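Local coordinates for beta-glucanase (Podospora anserina, PDB 4LE4), which probably hydrolyses beta-glucans, including cellulose-type chains, as a glycoside hydrolase of family 131 with a concanavalin-like beta-sandwich fold, at residues Tyr96-Leu101 and Tyr230-Ser235; Trp205-Leu210 and Phe224-Val229; Trp145-Gln150 and Gly174-Trp179. One frame throughout, in Å; residues are numbered along the deposited sequence.

The three contacts sample one beta-sandwich, built of two antiparallel sheets and without helices. Contact 1 joins neighbouring strands 94-102 and 222-233 within one sheet, whereas contacts 2 and 3 span the interior between the two sheets. Contacts 1 and 2 share strand 222-233 and touch, with centres about 13 Å apart; Tyr97 packs on Trp205 and Ser100 N probably bonds to Ser227 O. Contact 3 touches neither, its centre about 15 Å from that of contact 1 and 17 Å from that of contact 2. Along the chain, contact 3 closes before contact 2 opens, and contact 1 encloses both, so strand 222-233, late in the chain, pairs with strand 94-102 and also faces the opposite sheet.

Contact 1: residues Tyr96-Leu101 and Tyr230-Ser235; sequences YYHFSL and YIESGS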
loop_
_atom_site.group_PDB
_atom_site.type_symbol
_atom_site.label_atom_id
_atom_site.label_comp_id
_atom_site.label_asym_id
_atom_site.label_seq_id
_atom_site.Cartn_x
_atom_site.Cartn_y
_atom_site.Cartn_z
ATOM N N TYR A 96 5.641 13.016 -0.383
ATOM C CA TYR A 96 4.729 12.342 0.544
ATOM C C TYR A 96 4.008 11.228 -0.194
ATOM O O TYR A 96 3.381 11.472 -1.229
ATOM C CB TYR A 96 3.684 13.315 1.071
ATOM C CG TYR A 96 4.287 14.467 1.832
ATOM C CD1 TYR A 96 4.596 14.349 3.190
ATOM C CD2 TYR A 96 4.536 15.670 1.198
ATOM C CE1 TYR A 96 5.142 15.431 3.897
ATOM C CE2 TYR A 96 5.085 16.742 1.883
ATOM C CZ TYR A 96 5.381 16.618 3.223
ATOM O OH TYR A 96 5.933 17.700 3.876
ATOM N N TYR A 97 4.077 10.013 0.345
ATOM C CA TYR A 97 3.446 8.859 -0.293
ATOM C C TYR A 97 2.196 8.484 0.491
ATOM O O TYR A 97 2.288 8.022 1.620
ATOM C CB TYR A 97 4.398 7.672 -0.296
ATOM C CG TYR A 97 5.412 7.699 -1.393
ATOM C CD1 TYR A 97 6.372 8.708 -1.446
ATOM C CD2 TYR A 97 5.434 6.701 -2.368
ATOM C CE1 TYR A 97 7.336 8.707 -2.456
ATOM C CE2 TYR A 97 6.387 6.694 -3.377
ATOM C CZ TYR A 97 7.339 7.701 -3.412
ATOM O OH TYR A 97 8.327 7.657 -4.385
ATOM N N HIS A 98 1.035 8.678 -0.115
ATOM C CA HIS A 98 -0.239 8.404 0.548
ATOM C C HIS A 98 -0.906 7.081 0.177
ATOM O O HIS A 98 -0.761 6.570 -0.930
ATOM C CB HIS A 98 -1.299 9.449 0.160
ATOM C CG HIS A 98 -1.106 10.817 0.732
ATOM N ND1 HIS A 98 -0.321 11.781 0.130
ATOM C CD2 HIS A 98 -1.676 11.412 1.807
ATOM C CE1 HIS A 98 -0.410 12.909 0.816
ATOM N NE2 HIS A 98 -1.230 12.711 1.835
ATOM N N PHE A 99 -1.673 6.553 1.122
ATOM C CA PHE A 99 -2.505 5.365 0.887
ATOM C C PHE A 99 -3.370 5.091 2.094
ATOM O O PHE A 99 -3.027 5.469 3.207
ATOM C CB PHE A 99 -1.719 4.103 0.492
ATOM C CG PHE A 99 -0.769 3.585 1.562
ATOM C CD1 PHE A 99 0.469 4.174 1.725
ATOM C CD2 PHE A 99 -1.130 2.506 2.401
ATOM C CE1 PHE A 99 1.361 3.726 2.702
ATOM C CE2 PHE A 99 -0.217 2.039 3.405
ATOM C CZ PHE A 99 1.019 2.658 3.541
ATOM N N SER A 100 -4.523 4.463 1.862
ATOM C CA SER A 100 -5.415 4.109 2.949
ATOM C C SER A 100 -5.591 2.589 2.776
ATOM O O SER A 100 -5.653 2.089 1.667
ATOM C CB SER A 100 -6.742 4.871 2.844
ATOM O OG SER A 100 -6.528 6.288 2.956
ATOM N N LEU A 101 -5.629 1.877 3.894
ATOM C CA LEU A 101 -5.716 0.422 3.917
ATOM C C LEU A 101 -6.725 -0.078 4.946
ATOM O O LEU A 101 -6.830 0.485 6.021
ATOM C CB LEU A 101 -4.326 -0.108 4.296
ATOM C CG LEU A 101 -4.137 -1.615 4.455
ATOM C CD1 LEU A 101 -4.220 -2.299 3.097
ATOM C CD2 LEU A 101 -2.733 -1.843 5.107
ATOM N N TYR A 230 -1.804 8.076 -3.669
ATOM C CA TYR A 230 -1.259 9.135 -4.533
ATOM C C TYR A 230 0.039 9.669 -3.931
ATOM O O TYR A 230 0.371 9.409 -2.769
ATOM C CB TYR A 230 -2.288 10.275 -4.760
ATOM C CG TYR A 230 -2.634 11.129 -3.547
ATOM C CD1 TYR A 230 -2.027 12.378 -3.360
ATOM C CD2 TYR A 230 -3.584 10.707 -2.601
ATOM C CE1 TYR A 230 -2.357 13.191 -2.263
ATOM C CE2 TYR A 230 -3.915 11.515 -1.502
ATOM C CZ TYR A 230 -3.291 12.756 -1.352
ATOM O OH TYR A 230 -3.621 13.576 -0.306
ATOM N N ILE A 231 0.795 10.390 -4.739
ATOM C CA ILE A 231 2.076 10.929 -4.303
ATOM C C ILE A 231 2.079 12.427 -4.557
ATOM O O ILE A 231 1.740 12.868 -5.651
ATOM C CB ILE A 231 3.222 10.296 -5.085
ATOM C CG1 ILE A 231 3.294 8.781 -4.792
ATOM C CG2 ILE A 231 4.529 10.979 -4.671
ATOM C CD1 ILE A 231 4.167 7.985 -5.824
ATOM N N GLU A 232 2.467 13.205 -3.551
ATOM C CA GLU A 232 2.466 14.655 -3.708
ATOM C C GLU A 232 3.765 15.270 -3.177
ATOM O O GLU A 232 4.513 14.638 -2.421
ATOM C CB GLU A 232 1.228 15.236 -3.000
ATOM C CG GLU A 232 1.436 15.604 -1.578
ATOM C CD GLU A 232 0.165 15.965 -0.818
ATOM O OE1 GLU A 232 -0.700 16.693 -1.333
ATOM O OE2 GLU A 232 0.052 15.527 0.335
ATOM N N SER A 233 4.058 16.495 -3.605
ATOM C CA SER A 233 5.263 17.157 -3.126
ATOM C C SER A 233 4.895 18.537 -2.644
ATOM O O SER A 233 3.769 18.989 -2.863
ATOM C CB SER A 233 6.302 17.293 -4.234
ATOM O OG SER A 233 5.760 18.046 -5.302
ATOM N N GLY A 234 5.859 19.189 -1.993
ATOM C CA GLY A 234 5.664 20.526 -1.474
ATOM C C GLY A 234 4.364 20.698 -0.717
ATOM O O GLY A 234 3.363 21.117 -1.295
ATOM N N SER A 235 4.364 20.366 0.563
ATOM C CA SER A 235 3.180 20.508 1.412
ATOM C C SER A 235 2.305 19.250 1.459
ATOM O O SER A 235 1.858 18.724 0.442
ATOM C CB SER A 235 2.347 21.714 0.971
ATOM O OG SER A 235 1.406 22.078 1.959
#
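Tyr96, Tyr97 and His98 pair with Glu232, Ile231 and Tyr230 as adjacent antiparallel strands in one sheet of the beta-sandwich. The hydrogen-bonded pairs are Tyr96-Glu232 and His98-Tyr230; Tyr96 N to Glu232 O is nearly straight at 2.8 Å, while the bond from Tyr230 N to His98 O is longer, 3.3 Å. On the face carrying His98 and Tyr230, the two rings form an offset stack, centroids 4.0 Å apart and planes only 9° from parallel. Tyr230 CG sits between its backbone N and carbonyl carbon (chi1 68°) and His98 CG lies anti to its carbonyl carbon, first torsions that bring the two rings face to face on the same side of the sheet. The phenol oxygen of Tyr230 rests over the centre of the imidazole, and His98 CB lies over the phenol face. Beyond the pair, His98 NE2 bonds to Thr237 O and Glu232 OE1 to Thr237 OG1, so the segment following the strand folds back onto both side chains. The other face, turned to the sandwich interior, carries Tyr97 and Ile231 side by side. Ile231 CG1 lies over the Tyr97 ring, offset toward its rim, and its terminal CD1 comes within 3.5 Å of Tyr97 CE2.

Contact 2: residues Trp205-Leu210 and Phe224-Val229; sequences WHVGVL and FYWSGV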
loop_
_atom_site.group_PDB
_atom_site.type_symbol
_atom_site.label_atom_id
_atom_site.label_comp_id
_atom_site.label_asym_id
_atom_site.label_seq_id
_atom_site.Cartn_x
_atom_site.Cartn_y
_atom_site.Cartn_z
ATOM N N TRP A 205 7.879 1.376 -6.040
ATOM C CA TRP A 205 7.039 1.403 -4.855
ATOM C C TRP A 205 5.948 0.392 -5.188
ATOM O O TRP A 205 5.215 0.547 -6.174
ATOM C CB TRP A 205 6.416 2.767 -4.618
ATOM C CG TRP A 205 5.620 2.790 -3.351
ATOM C CD1 TRP A 205 5.936 2.183 -2.159
ATOM C CD2 TRP A 205 4.383 3.470 -3.134
ATOM N NE1 TRP A 205 4.970 2.450 -1.210
ATOM C CE2 TRP A 205 4.004 3.233 -1.786
ATOM C CE3 TRP A 205 3.553 4.261 -3.943
ATOM C CZ2 TRP A 205 2.840 3.750 -1.239
ATOM C CZ3 TRP A 205 2.390 4.784 -3.383
ATOM C CH2 TRP A 205 2.049 4.524 -2.050
ATOM N N HIS A 206 5.819 -0.615 -4.338
ATOM C CA HIS A 206 4.877 -1.699 -4.567
ATOM C C HIS A 206 3.601 -1.509 -3.777
ATOM O O HIS A 206 3.556 -1.753 -2.583
ATOM C CB HIS A 206 5.532 -3.036 -4.203
ATOM C CG HIS A 206 6.699 -3.387 -5.068
ATOM N ND1 HIS A 206 6.746 -4.540 -5.818
ATOM C CD2 HIS A 206 7.859 -2.728 -5.313
ATOM C CE1 HIS A 206 7.884 -4.577 -6.495
ATOM N NE2 HIS A 206 8.576 -3.487 -6.206
ATOM N N VAL A 207 2.576 -1.037 -4.466
ATOM C CA VAL A 207 1.260 -0.798 -3.882
ATOM C C VAL A 207 0.573 -2.131 -3.952
ATOM O O VAL A 207 0.095 -2.572 -5.010
ATOM C CB VAL A 207 0.468 0.233 -4.696
ATOM C CG1 VAL A 207 -0.963 0.417 -4.108
ATOM C CG2 VAL A 207 1.238 1.537 -4.693
ATOM N N GLY A 208 0.511 -2.776 -2.801
ATOM C CA GLY A 208 -0.065 -4.095 -2.771
ATOM C C GLY A 208 0.521 -4.853 -1.612
ATOM O O GLY A 208 1.028 -4.243 -0.670
ATOM N N VAL A 209 0.494 -6.179 -1.707
ATOM C CA VAL A 209 0.900 -7.053 -0.618
ATOM C C VAL A 209 1.731 -8.247 -1.029
ATOM O O VAL A 209 1.490 -8.887 -2.043
ATOM C CB VAL A 209 -0.363 -7.643 0.107
ATOM C CG1 VAL A 209 0.080 -8.401 1.414
ATOM C CG2 VAL A 209 -1.378 -6.554 0.420
ATOM N N LEU A 210 2.706 -8.554 -0.183
ATOM C CA LEU A 210 3.579 -9.701 -0.360
ATOM C C LEU A 210 3.405 -10.493 0.943
ATOM O O LEU A 210 3.418 -9.912 2.018
ATOM C CB LEU A 210 5.035 -9.233 -0.538
ATOM C CG LEU A 210 6.165 -10.240 -0.783
ATOM C CD1 LEU A 210 7.389 -9.550 -1.334
ATOM C CD2 LEU A 210 6.507 -10.900 0.534
ATOM N N PHE A 224 -7.419 -7.352 0.877
ATOM C CA PHE A 224 -6.920 -6.085 1.429
ATOM C C PHE A 224 -7.614 -4.973 0.647
ATOM O O PHE A 224 -7.668 -5.027 -0.563
ATOM C CB PHE A 224 -5.406 -6.000 1.235
ATOM C CG PHE A 224 -4.651 -7.173 1.825
ATOM C CD1 PHE A 224 -4.604 -8.388 1.163
ATOM C CD2 PHE A 224 -4.002 -7.046 3.053
ATOM C CE1 PHE A 224 -3.917 -9.488 1.711
ATOM C CE2 PHE A 224 -3.311 -8.130 3.614
ATOM C CZ PHE A 224 -3.267 -9.341 2.954
ATOM N N TYR A 225 -8.114 -3.966 1.342
ATOM C CA TYR A 225 -8.863 -2.875 0.715
ATOM C C TYR A 225 -8.020 -1.629 0.709
ATOM O O TYR A 225 -7.411 -1.300 1.712
ATOM C CB TYR A 225 -10.151 -2.657 1.491
ATOM C CG TYR A 225 -10.988 -3.910 1.430
ATOM C CD1 TYR A 225 -11.936 -4.080 0.425
ATOM C CD2 TYR A 225 -10.769 -4.965 2.325
ATOM C CE1 TYR A 225 -12.657 -5.280 0.298
ATOM C CE2 TYR A 225 -11.476 -6.162 2.216
ATOM C CZ TYR A 225 -12.428 -6.317 1.194
ATOM O OH TYR A 225 -13.171 -7.482 1.069
ATOM N N TRP A 226 -7.990 -0.951 -0.428
ATOM C CA TRP A 226 -7.130 0.229 -0.589
ATOM C C TRP A 226 -7.858 1.390 -1.238
ATOM O O TRP A 226 -8.697 1.164 -2.114
ATOM C CB TRP A 226 -5.989 -0.096 -1.562
ATOM C CG TRP A 226 -5.071 -1.190 -1.160
ATOM C CD1 TRP A 226 -5.353 -2.544 -1.094
ATOM C CD2 TRP A 226 -3.721 -1.037 -0.764
ATOM N NE1 TRP A 226 -4.246 -3.228 -0.674
ATOM C CE2 TRP A 226 -3.223 -2.334 -0.466
ATOM C CE3 TRP A 226 -2.870 0.070 -0.626
ATOM C CZ2 TRP A 226 -1.905 -2.556 -0.039
ATOM C CZ3 TRP A 226 -1.551 -0.156 -0.194
ATOM C CH2 TRP A 226 -1.091 -1.457 0.090
ATOM N N SER A 227 -7.510 2.620 -0.847
ATOM C CA SER A 227 -8.064 3.800 -1.522
ATOM C C SER A 227 -7.127 4.971 -1.245
ATOM O O SER A 227 -6.186 4.838 -0.464
ATOM C CB SER A 227 -9.496 4.124 -1.062
ATOM O OG SER A 227 -9.597 4.451 0.301
ATOM N N GLY A 228 -7.348 6.088 -1.935
ATOM C CA GLY A 228 -6.534 7.258 -1.677
ATOM C C GLY A 228 -5.042 7.100 -1.879
ATOM O O GLY A 228 -4.270 7.705 -1.164
ATOM N N VAL A 229 -4.640 6.325 -2.860
ATOM C CA VAL A 229 -3.222 6.141 -3.136
ATOM C C VAL A 229 -2.743 7.246 -4.094
ATOM O O VAL A 229 -3.247 7.341 -5.194
ATOM C CB VAL A 229 -2.986 4.799 -3.830
ATOM C CG1 VAL A 229 -1.470 4.620 -4.116
ATOM C CG2 VAL A 229 -3.537 3.630 -2.933
#
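Trp205 and Val229 meet in the hydrophobic core of the beta-sandwich, where strand 222-233 of one sheet faces strands 205-207 and 209-211 of the other. The segment axes of 205-207 and 224-229 lie 11.4 Å apart, and the contact across them is made by side chains, apart from the Gly208 backbone that Trp226 meets. Trp205 reaches Val229 with its benzo ring, CZ3 lying 3.9 Å from Val229 CG1; its indole NE1 is bonded to Ala118 O, which anchors the pyrrole side of the group. Val207 divides its two methyls between two partners. CG2 meets Val229 CG1 tip to tip, and also lies over a face of the Trp205 indole, while CG1 comes 4.0 Å from Trp226 CE3, the two side chains passing alongside one another and pointing opposite ways. At Gly208 the chain turns a corner between the two short strands, and here the Trp226 ring reaches the backbone itself: Trp226 CZ2 stands 3.4 Å from Gly208 O. The backbone angles at this glycine (phi 154°, psi -156°) would press a beta carbon against the preceding carbonyl oxygen. Val209 then crosses Phe224 at about a right angle. Its CG1 is anti to the backbone N (chi1 -171°), which leaves CG2 anti to the carbonyl carbon, and both methyls touch the phenyl ring, CG1 nearest CZ. The Val209 CG2 methyl makes a CH-pi contact over the centre of the Phe224 ring, 3.7 Å from its centroid.

Contact 3: residues Trp145-Gln150 and Gly174-Trp179; sequences WCVGGQ and GTVGFW
Strands 142-147 and 175-182 face each other across the interior of the beta-sandwich, their segments 145-147 and 175-179 nearly antiparallel at 172°, and Trp145, Val147, Val176 and Phe178 fill the layer between them. Trp145 CG is anti to its backbone N (chi1 173°), as Phe178 CG is to its own, and the two side chains overlap as they extend from opposite strands, bringing Trp145 CG 3.4 Å from Phe178 CD1. The pyrrole part of the indole and the phenyl ring form an offset stack, centroids 4.2 Å apart and planes at 18°. Each beta carbon also lies over its partner's ring: Phe178 CB is 3.4 Å from the centroid of the indole's six-membered ring, and Trp145 CB covers the phenyl face off centre. Val147 CG2 takes the opposite indole face and touches Val176 CG1 at 3.5 Å, while Val176 O lies in the indole plane, 3.4 Å from Trp145 CH2. An alanine at Trp145 would probably open a gap between Val147 and Phe178, leaving the phenyl ring without its stacking partner. Around this layer, Thr125 and Leu127 of strand 125-129 and Trp153 of strand 150-156 adjoin from one sheet, with Ile169 of strand 163-170 and Val191 and Val194 of strand 188-195 from the other.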
loop_
_atom_site.group_PDB
_atom_site.type_symbol
_atom_site.label_atom_id
_atom_site.label_comp_id
_atom_site.label_asym_id
_atom_site.label_seq_id
_atom_site.Cartn_x
_atom_site.Cartn_y
_atom_site.Cartn_z
ATOM N N TRP A 145 4.663 -0.080 11.122
ATOM C CA TRP A 145 5.361 0.738 10.142
ATOM C C TRP A 145 6.833 0.445 10.439
ATOM O O TRP A 145 7.273 0.613 11.571
ATOM C CB TRP A 145 5.086 2.222 10.358
ATOM C CG TRP A 145 5.933 3.071 9.456
ATOM C CD1 TRP A 145 5.950 3.066 8.081
ATOM C CD2 TRP A 145 6.900 4.052 9.869
ATOM N NE1 TRP A 145 6.868 3.989 7.626
ATOM C CE2 TRP A 145 7.460 4.605 8.697
ATOM C CE3 TRP A 145 7.343 4.509 11.117
ATOM C CZ2 TRP A 145 8.453 5.606 8.732
ATOM C CZ3 TRP A 145 8.340 5.505 11.162
ATOM C CH2 TRP A 145 8.874 6.038 9.972
ATOM N N CYS A 146 7.582 0.021 9.432
ATOM C CA CYS A 146 8.990 -0.318 9.584
ATOM C C CYS A 146 9.873 0.593 8.730
ATOM O O CYS A 146 9.435 1.121 7.682
ATOM C CB CYS A 146 9.233 -1.753 9.125
ATOM S SG CYS A 146 8.260 -2.927 10.073
ATOM N N VAL A 147 11.110 0.761 9.203
ATOM C CA VAL A 147 12.132 1.537 8.501
ATOM C C VAL A 147 13.375 0.658 8.577
ATOM O O VAL A 147 13.820 0.299 9.671
ATOM C CB VAL A 147 12.426 2.906 9.183
ATOM C CG1 VAL A 147 13.543 3.619 8.424
ATOM C CG2 VAL A 147 11.162 3.750 9.206
ATOM N N GLY A 148 13.896 0.272 7.421
ATOM C CA GLY A 148 15.058 -0.603 7.407
ATOM C C GLY A 148 14.769 -1.926 8.092
ATOM O O GLY A 148 15.661 -2.564 8.654
ATOM N N GLY A 149 13.506 -2.336 8.080
ATOM C CA GLY A 149 13.140 -3.596 8.712
ATOM C C GLY A 149 12.800 -3.534 10.202
ATOM O O GLY A 149 12.215 -4.475 10.754
ATOM N N GLN A 150 13.147 -2.438 10.852
ATOM C CA GLN A 150 12.888 -2.257 12.273
ATOM C C GLN A 150 11.559 -1.568 12.519
ATOM O O GLN A 150 11.252 -0.549 11.891
ATOM C CB GLN A 150 14.012 -1.441 12.893
ATOM C CG GLN A 150 15.364 -2.145 12.835
ATOM C CD GLN A 150 16.499 -1.248 13.330
ATOM O OE1 GLN A 150 16.624 -0.118 12.899
ATOM N NE2 GLN A 150 17.327 -1.764 14.229
ATOM N N GLY A 174 17.800 11.276 3.216
ATOM C CA GLY A 174 17.755 9.868 3.580
ATOM C C GLY A 174 17.000 9.662 4.878
ATOM O O GLY A 174 17.501 9.035 5.819
ATOM N N THR A 175 15.792 10.211 4.953
ATOM C CA THR A 175 14.972 10.057 6.155
ATOM C C THR A 175 13.536 9.743 5.778
ATOM O O THR A 175 13.085 10.086 4.687
ATOM C CB THR A 175 14.922 11.342 7.040
ATOM O OG1 THR A 175 14.305 12.415 6.318
ATOM C CG2 THR A 175 16.327 11.751 7.470
ATOM N N VAL A 176 12.813 9.086 6.679
ATOM C CA VAL A 176 11.398 8.804 6.409
ATOM C C VAL A 176 10.611 9.003 7.692
ATOM O O VAL A 176 10.953 8.432 8.741
ATOM C CB VAL A 176 11.177 7.366 5.871
ATOM C CG1 VAL A 176 11.682 6.365 6.874
ATOM C CG2 VAL A 176 9.662 7.125 5.558
ATOM N N GLY A 177 9.562 9.816 7.591
ATOM C CA GLY A 177 8.680 10.122 8.710
ATOM C C GLY A 177 7.329 9.449 8.444
ATOM O O GLY A 177 7.025 9.099 7.305
ATOM N N PHE A 178 6.516 9.320 9.480
ATOM C CA PHE A 178 5.260 8.601 9.368
ATOM C C PHE A 178 4.063 9.423 9.818
ATOM O O PHE A 178 4.006 9.861 10.965
ATOM C CB PHE A 178 5.387 7.323 10.210
ATOM C CG PHE A 178 4.154 6.445 10.204
ATOM C CD1 PHE A 178 3.813 5.711 9.074
ATOM C CD2 PHE A 178 3.407 6.302 11.360
ATOM C CE1 PHE A 178 2.738 4.825 9.109
ATOM C CE2 PHE A 178 2.334 5.427 11.417
ATOM C CZ PHE A 178 2.007 4.689 10.283
ATOM N N TRP A 179 3.121 9.628 8.901
ATOM C CA TRP A 179 1.879 10.358 9.183
ATOM C C TRP A 179 0.766 9.304 9.133
ATOM O O TRP A 179 0.819 8.381 8.322
ATOM C CB TRP A 179 1.639 11.431 8.132
ATOM C CG TRP A 179 2.635 12.528 8.217
ATOM C CD1 TRP A 179 3.947 12.488 7.838
ATOM C CD2 TRP A 179 2.395 13.856 8.707
ATOM N NE1 TRP A 179 4.544 13.720 8.059
ATOM C CE2 TRP A 179 3.613 14.572 8.595
ATOM C CE3 TRP A 179 1.260 14.507 9.229
ATOM C CZ2 TRP A 179 3.738 15.924 8.984
ATOM C CZ3 TRP A 179 1.378 15.845 9.620
ATOM C CH2 TRP A 179 2.611 16.539 9.493
#